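Local atomic coordinates of lactococcal phage P2 ORF15 (Lactococcus phage p2, PDB entry 2WZP), a protein that probably forms the distal tail ring at the centre of the phage baseplate, holding the receptor-binding proteins used to attach to the lactococcal host. Residues 196-200 against 201-205; 290-294 against 295-299. All blocks are in the same frame, centred on the assembly; numbering follows the deposited sequence.

Contact 1: 196-200 against 201-205; sequences YKYIK and GTSYT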
loop_
_atom_site.group_PDB
_atom_site.type_symbol
_atom_site.label_atom_id
_atom_site.label_comp_id
_atom_site.label_asym_id
_atom_site.label_seq_id
_atom_site.Cartn_x
_atom_site.Cartn_y
_atom_site.Cartn_z
ATOM N N TYR M 196 -76.083 47.709 -19.801
ATOM C CA TYR M 196 -76.463 46.388 -20.280
ATOM C C TYR M 196 -77.776 46.103 -19.555
ATOM O O TYR M 196 -78.187 46.901 -18.714
ATOM C CB TYR M 196 -75.385 45.288 -20.084
ATOM C CG TYR M 196 -75.075 44.946 -18.645
ATOM C CD1 TYR M 196 -75.926 44.131 -17.901
ATOM C CD2 TYR M 196 -73.942 45.450 -18.017
ATOM C CE1 TYR M 196 -75.689 43.878 -16.554
ATOM C CE2 TYR M 196 -73.698 45.202 -16.672
ATOM C CZ TYR M 196 -74.563 44.401 -15.950
ATOM O OH TYR M 196 -74.349 44.166 -14.614
ATOM N N LYS M 197 -78.449 45.004 -19.898
ATOM C CA LYS M 197 -79.713 44.621 -19.280
ATOM C C LYS M 197 -79.771 43.112 -19.109
ATOM O O LYS M 197 -79.054 42.355 -19.803
ATOM C CB LYS M 197 -80.896 45.099 -20.163
ATOM C CG LYS M 197 -81.183 46.606 -20.037
ATOM C CD LYS M 197 -82.209 47.099 -21.007
ATOM C CE LYS M 197 -82.148 48.581 -21.239
ATOM N NZ LYS M 197 -81.151 48.925 -22.289
ATOM N N TYR M 198 -80.636 42.681 -18.179
ATOM C CA TYR M 198 -80.980 41.282 -17.935
ATOM C C TYR M 198 -82.299 41.095 -18.688
ATOM O O TYR M 198 -83.283 41.738 -18.378
ATOM C CB TYR M 198 -81.188 40.994 -16.426
ATOM C CG TYR M 198 -79.960 41.168 -15.570
ATOM C CD1 TYR M 198 -78.968 40.187 -15.526
ATOM C CD2 TYR M 198 -79.776 42.321 -14.810
ATOM C CE1 TYR M 198 -77.833 40.343 -14.729
ATOM C CE2 TYR M 198 -78.650 42.484 -14.006
ATOM C CZ TYR M 198 -77.690 41.489 -13.960
ATOM O OH TYR M 198 -76.587 41.680 -13.174
ATOM N N ILE M 199 -82.290 40.284 -19.730
ATOM C CA ILE M 199 -83.468 39.998 -20.555
ATOM C C ILE M 199 -83.583 38.475 -20.602
ATOM O O ILE M 199 -82.686 37.819 -21.122
ATOM C CB ILE M 199 -83.344 40.634 -21.980
ATOM C CG1 ILE M 199 -82.972 42.150 -21.908
ATOM C CG2 ILE M 199 -84.638 40.412 -22.768
ATOM C CD1 ILE M 199 -82.393 42.752 -23.165
ATOM N N LYS M 200 -84.658 37.897 -20.027
ATOM C CA LYS M 200 -84.835 36.436 -19.979
ATOM C C LYS M 200 -84.379 35.717 -21.274
ATOM O O LYS M 200 -84.852 36.019 -22.366
ATOM C CB LYS M 200 -86.285 36.053 -19.607
ATOM C CG LYS M 200 -86.713 36.447 -18.196
ATOM C CD LYS M 200 -87.890 35.653 -17.659
ATOM C CE LYS M 200 -88.498 36.280 -16.413
ATOM N NZ LYS M 200 -89.805 35.657 -16.052
ATOM N N GLY M 201 -83.387 34.861 -21.136
ATOM C CA GLY M 201 -82.869 34.045 -22.226
ATOM C C GLY M 201 -81.994 34.695 -23.280
ATOM O O GLY M 201 -81.471 33.991 -24.144
ATOM N N THR M 202 -81.850 36.026 -23.265
ATOM C CA THR M 202 -81.046 36.752 -24.230
ATOM C C THR M 202 -80.104 37.715 -23.522
ATOM O O THR M 202 -79.065 38.044 -23.996
ATOM C CB THR M 202 -81.928 37.450 -25.278
ATOM O OG1 THR M 202 -82.314 38.735 -24.831
ATOM C CG2 THR M 202 -83.128 36.685 -25.510
ATOM N N SER M 203 -80.570 38.143 -22.367
ATOM C CA SER M 203 -79.986 39.047 -21.386
ATOM C C SER M 203 -78.738 39.722 -21.668
ATOM O O SER M 203 -78.720 40.800 -22.264
ATOM C CB SER M 203 -79.710 38.211 -20.177
ATOM O OG SER M 203 -78.914 38.869 -19.270
ATOM N N TYR M 204 -77.663 39.059 -21.077
ATOM C CA TYR M 204 -76.230 39.271 -21.211
ATOM C C TYR M 204 -75.465 37.978 -21.225
ATOM O O TYR M 204 -75.711 37.064 -20.434
ATOM C CB TYR M 204 -75.622 40.410 -20.366
ATOM C CG TYR M 204 -74.998 40.059 -19.038
ATOM C CD1 TYR M 204 -73.808 39.327 -18.971
ATOM C CD2 TYR M 204 -75.513 40.570 -17.852
ATOM C CE1 TYR M 204 -73.215 39.022 -17.750
ATOM C CE2 TYR M 204 -74.909 40.306 -16.631
ATOM C CZ TYR M 204 -73.758 39.537 -16.581
ATOM O OH TYR M 204 -73.186 39.296 -15.356
ATOM N N THR M 205 -74.586 37.880 -22.207
ATOM C CA THR M 205 -73.646 36.794 -22.391
ATOM C C THR M 205 -72.274 37.461 -22.445
ATOM O O THR M 205 -72.188 38.678 -22.653
ATOM C CB THR M 205 -73.966 35.982 -23.657
ATOM O OG1 THR M 205 -73.985 36.849 -24.779
ATOM C CG2 THR M 205 -75.277 35.227 -23.570
#
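Ile199 and Thr202 close a type II beta turn: with Lys200 and Gly201 at its corners, the chain reverses so that its two arms run 166° apart, and Thr202 N donates to Ile199 O over 2.9 Å. The positive phi of Gly201 is what the second corner of this turn requires. Ser203 N also reaches Ile199 O, so two amides converge on one carbonyl oxygen, although the second separation is too short to be trusted in detail. Beside this bond, the side chains of Ile199 and Thr202 meet at a slant, CG2 of Ile199 lying 3.5 Å from OG1 of Thr202.

Farther from the bend, the ring of Tyr204 meets those of Tyr196 and Tyr198 along one side, the three forming a triangular cluster. Its CD2–CE2 side does all the touching: CD2 lies 3.6 Å from Tyr196 CE1, and CE2 lies 3.5 Å from Tyr198 CE1. The Tyr196 ring is the more steeply inclined to it, at 69°, whereas Tyr198 runs alongside Tyr204 and points the same way. Tyr196 can reach across because its CG sits between the backbone N and carbonyl carbon (chi1 66°), while Tyr198, whose bond to CB leads away from the other arm, comes back at its ring. The carbonyl oxygen of Lys197 meets the Tyr204 ring at its edge.

The hydroxyls of all three tyrosines are hydrogen-bonded to acidic side chains of chains of other proteins, and Tyr204 OH also bonds Lys186 of its own chain. Backbone pairing of Tyr196 with a strand of another protein continues a sheet across the boundary. A reversing turn backed by an aromatic cluster, on a long excursion from the C-terminal domain, is consistent with the arm-and-hand extension by which such Dit proteins grip receptor-binding proteins.

Contact 2: 290-294 against 295-299; sequences PVMDF and ERYRT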
loop_
_atom_site.group_PDB
_atom_site.type_symbol
_atom_site.label_atom_id
_atom_site.label_comp_id
_atom_site.label_asym_id
_atom_site.label_seq_id
_atom_site.Cartn_x
_atom_site.Cartn_y
_atom_site.Cartn_z
ATOM N N PRO M 290 -38.757 16.694 -46.089
ATOM C CA PRO M 290 -38.409 17.416 -47.339
ATOM C C PRO M 290 -39.260 18.651 -47.638
ATOM O O PRO M 290 -38.935 19.472 -48.496
ATOM C CB PRO M 290 -38.662 16.354 -48.417
ATOM C CG PRO M 290 -38.412 15.085 -47.744
ATOM C CD PRO M 290 -38.991 15.263 -46.380
ATOM N N VAL M 291 -40.335 18.794 -46.898
ATOM C CA VAL M 291 -41.325 19.813 -47.142
ATOM C C VAL M 291 -41.440 20.885 -46.055
ATOM O O VAL M 291 -42.293 21.786 -46.114
ATOM C CB VAL M 291 -42.594 19.047 -47.589
ATOM C CG1 VAL M 291 -43.778 19.166 -46.631
ATOM C CG2 VAL M 291 -42.932 19.331 -49.045
ATOM N N MET M 292 -40.475 20.846 -45.131
ATOM C CA MET M 292 -40.323 21.794 -44.034
ATOM C C MET M 292 -39.647 23.075 -44.504
ATOM O O MET M 292 -38.829 23.038 -45.427
ATOM C CB MET M 292 -39.457 21.184 -42.934
ATOM C CG MET M 292 -39.539 21.960 -41.645
ATOM S SD MET M 292 -38.620 21.270 -40.263
ATOM C CE MET M 292 -38.834 19.563 -40.533
ATOM N N ASP M 293 -39.972 24.203 -43.837
ATOM C CA ASP M 293 -39.353 25.497 -44.085
ATOM C C ASP M 293 -38.037 25.505 -43.305
ATOM O O ASP M 293 -37.977 25.965 -42.161
ATOM C CB ASP M 293 -40.275 26.660 -43.671
ATOM C CG ASP M 293 -39.822 28.051 -44.101
ATOM O OD1 ASP M 293 -40.616 28.995 -43.979
ATOM O OD2 ASP M 293 -38.669 28.197 -44.547
ATOM N N PHE M 294 -36.988 24.972 -43.936
ATOM C CA PHE M 294 -35.648 24.852 -43.376
ATOM C C PHE M 294 -35.092 26.181 -42.869
ATOM O O PHE M 294 -34.505 26.210 -41.785
ATOM C CB PHE M 294 -34.705 24.180 -44.402
ATOM C CG PHE M 294 -35.236 22.863 -44.962
ATOM C CD1 PHE M 294 -35.399 21.746 -44.138
ATOM C CD2 PHE M 294 -35.564 22.740 -46.306
ATOM C CE1 PHE M 294 -35.884 20.531 -44.656
ATOM C CE2 PHE M 294 -36.074 21.537 -46.814
ATOM C CZ PHE M 294 -36.211 20.434 -45.989
ATOM N N GLU M 295 -35.327 27.291 -43.603
ATOM C CA GLU M 295 -34.867 28.609 -43.179
ATOM C C GLU M 295 -35.490 29.062 -41.846
ATOM O O GLU M 295 -34.829 29.744 -41.068
ATOM C CB GLU M 295 -35.127 29.654 -44.258
ATOM C CG GLU M 295 -34.683 31.042 -43.833
ATOM C CD GLU M 295 -34.685 32.119 -44.890
ATOM O OE1 GLU M 295 -34.289 33.261 -44.557
ATOM O OE2 GLU M 295 -35.031 31.812 -46.056
ATOM N N ARG M 296 -36.744 28.712 -41.590
ATOM C CA ARG M 296 -37.419 29.080 -40.353
ATOM C C ARG M 296 -37.006 28.196 -39.197
ATOM O O ARG M 296 -37.118 28.619 -38.045
ATOM C CB ARG M 296 -38.930 28.991 -40.535
ATOM C CG ARG M 296 -39.534 30.283 -40.959
ATOM C CD ARG M 296 -41.007 30.110 -40.952
ATOM N NE ARG M 296 -41.624 30.753 -39.801
ATOM C CZ ARG M 296 -42.920 31.020 -39.736
ATOM N NH1 ARG M 296 -43.422 31.631 -38.676
ATOM N NH2 ARG M 296 -43.723 30.686 -40.736
ATOM N N TYR M 297 -36.608 26.945 -39.488
ATOM C CA TYR M 297 -36.138 26.005 -38.474
ATOM C C TYR M 297 -34.684 26.356 -38.201
ATOM O O TYR M 297 -33.790 25.701 -38.730
ATOM C CB TYR M 297 -36.256 24.563 -38.986
ATOM C CG TYR M 297 -36.270 23.502 -37.912
ATOM C CD1 TYR M 297 -36.201 23.840 -36.567
ATOM C CD2 TYR M 297 -36.415 22.164 -38.236
ATOM C CE1 TYR M 297 -36.259 22.870 -35.573
ATOM C CE2 TYR M 297 -36.497 21.185 -37.249
ATOM C CZ TYR M 297 -36.410 21.543 -35.917
ATOM O OH TYR M 297 -36.460 20.580 -34.939
ATOM N N ARG M 298 -34.454 27.435 -37.436
ATOM C CA ARG M 298 -33.123 27.933 -37.136
ATOM C C ARG M 298 -32.441 27.016 -36.131
ATOM O O ARG M 298 -31.276 26.666 -36.306
ATOM C CB ARG M 298 -33.184 29.406 -36.643
ATOM C CG ARG M 298 -31.940 29.903 -35.824
ATOM C CD ARG M 298 -30.669 30.092 -36.670
ATOM N NE ARG M 298 -29.408 30.266 -35.924
ATOM C CZ ARG M 298 -28.623 29.275 -35.489
ATOM N NH1 ARG M 298 -28.991 28.005 -35.640
ATOM N NH2 ARG M 298 -27.482 29.547 -34.871
ATOM N N THR M 299 -33.181 26.604 -35.096
ATOM C CA THR M 299 -32.663 25.792 -33.993
ATOM C C THR M 299 -33.728 24.888 -33.370
ATOM O O THR M 299 -34.924 25.106 -33.573
ATOM C CB THR M 299 -32.049 26.725 -32.927
ATOM O OG1 THR M 299 -31.436 25.915 -31.932
ATOM C CG2 THR M 299 -33.105 27.656 -32.248
HETATM O O HOH W 1 -43.341 29.441 -43.314
HETATM O O HOH W 2 -36.338 27.307 -46.437
#
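Met292 and Asp293 meet Arg296 and Tyr297 round a single helical turn, a local contact in the loop that leads from strand 284-287 of one sheet to strand 305-310 of another. Asp293 O accepts Tyr297 N at 3.2 Å, in the carbonyl plane, and a weak bond from Arg296 N joins it there. On one flank, Met292 SD lies 4.2 Å from the centroid of the Tyr297 ring, approaching obliquely from the CD2 side; CG anti to the backbone N (chi1 -166°) carries the thioether there. On another, water ties Asp293 to the turn: one molecule links OD1 to Arg296 NH2, meeting the guanidinium at its edge, and a second links OD2 to Glu295 N. No direct salt bridge forms, as Asp293 OD1 stays 4.6 Å from Arg296 NE. Arg296 NH1 instead pairs with Glu251, and Tyr297 OH bonds Tyr277 OH. Met292 rests on Phe257, and Asp293 shares a backbone bond with Val256, fastening the loop to strand 251-257. The arrangement is an alpha-turn with a Met-aromatic contact, in a loop lying against two sheets of the C-terminal domain, which is probably galectin-like.

Both contacts illustrate how largely irregular loops can be fixed by local reversals of the chain, yet they serve different neighbourhoods. Their centres lie about 50 Å apart and nothing touches between them, although both belong to the C-terminal domain. Contact 1 sits far out, its centre about 46 Å from that of the chain, and its buried tyrosines owe much of their surroundings to other proteins. Contact 2, its centre about 21 Å from the same point, lies against the strands of its own domain while also meeting another protein. The chemistry follows: aromatic rings with hydroxyls turned to foreign acids in 196-205, against thioether packing, bridging waters and an arginine paired with Glu251 outside the loop in 290-299.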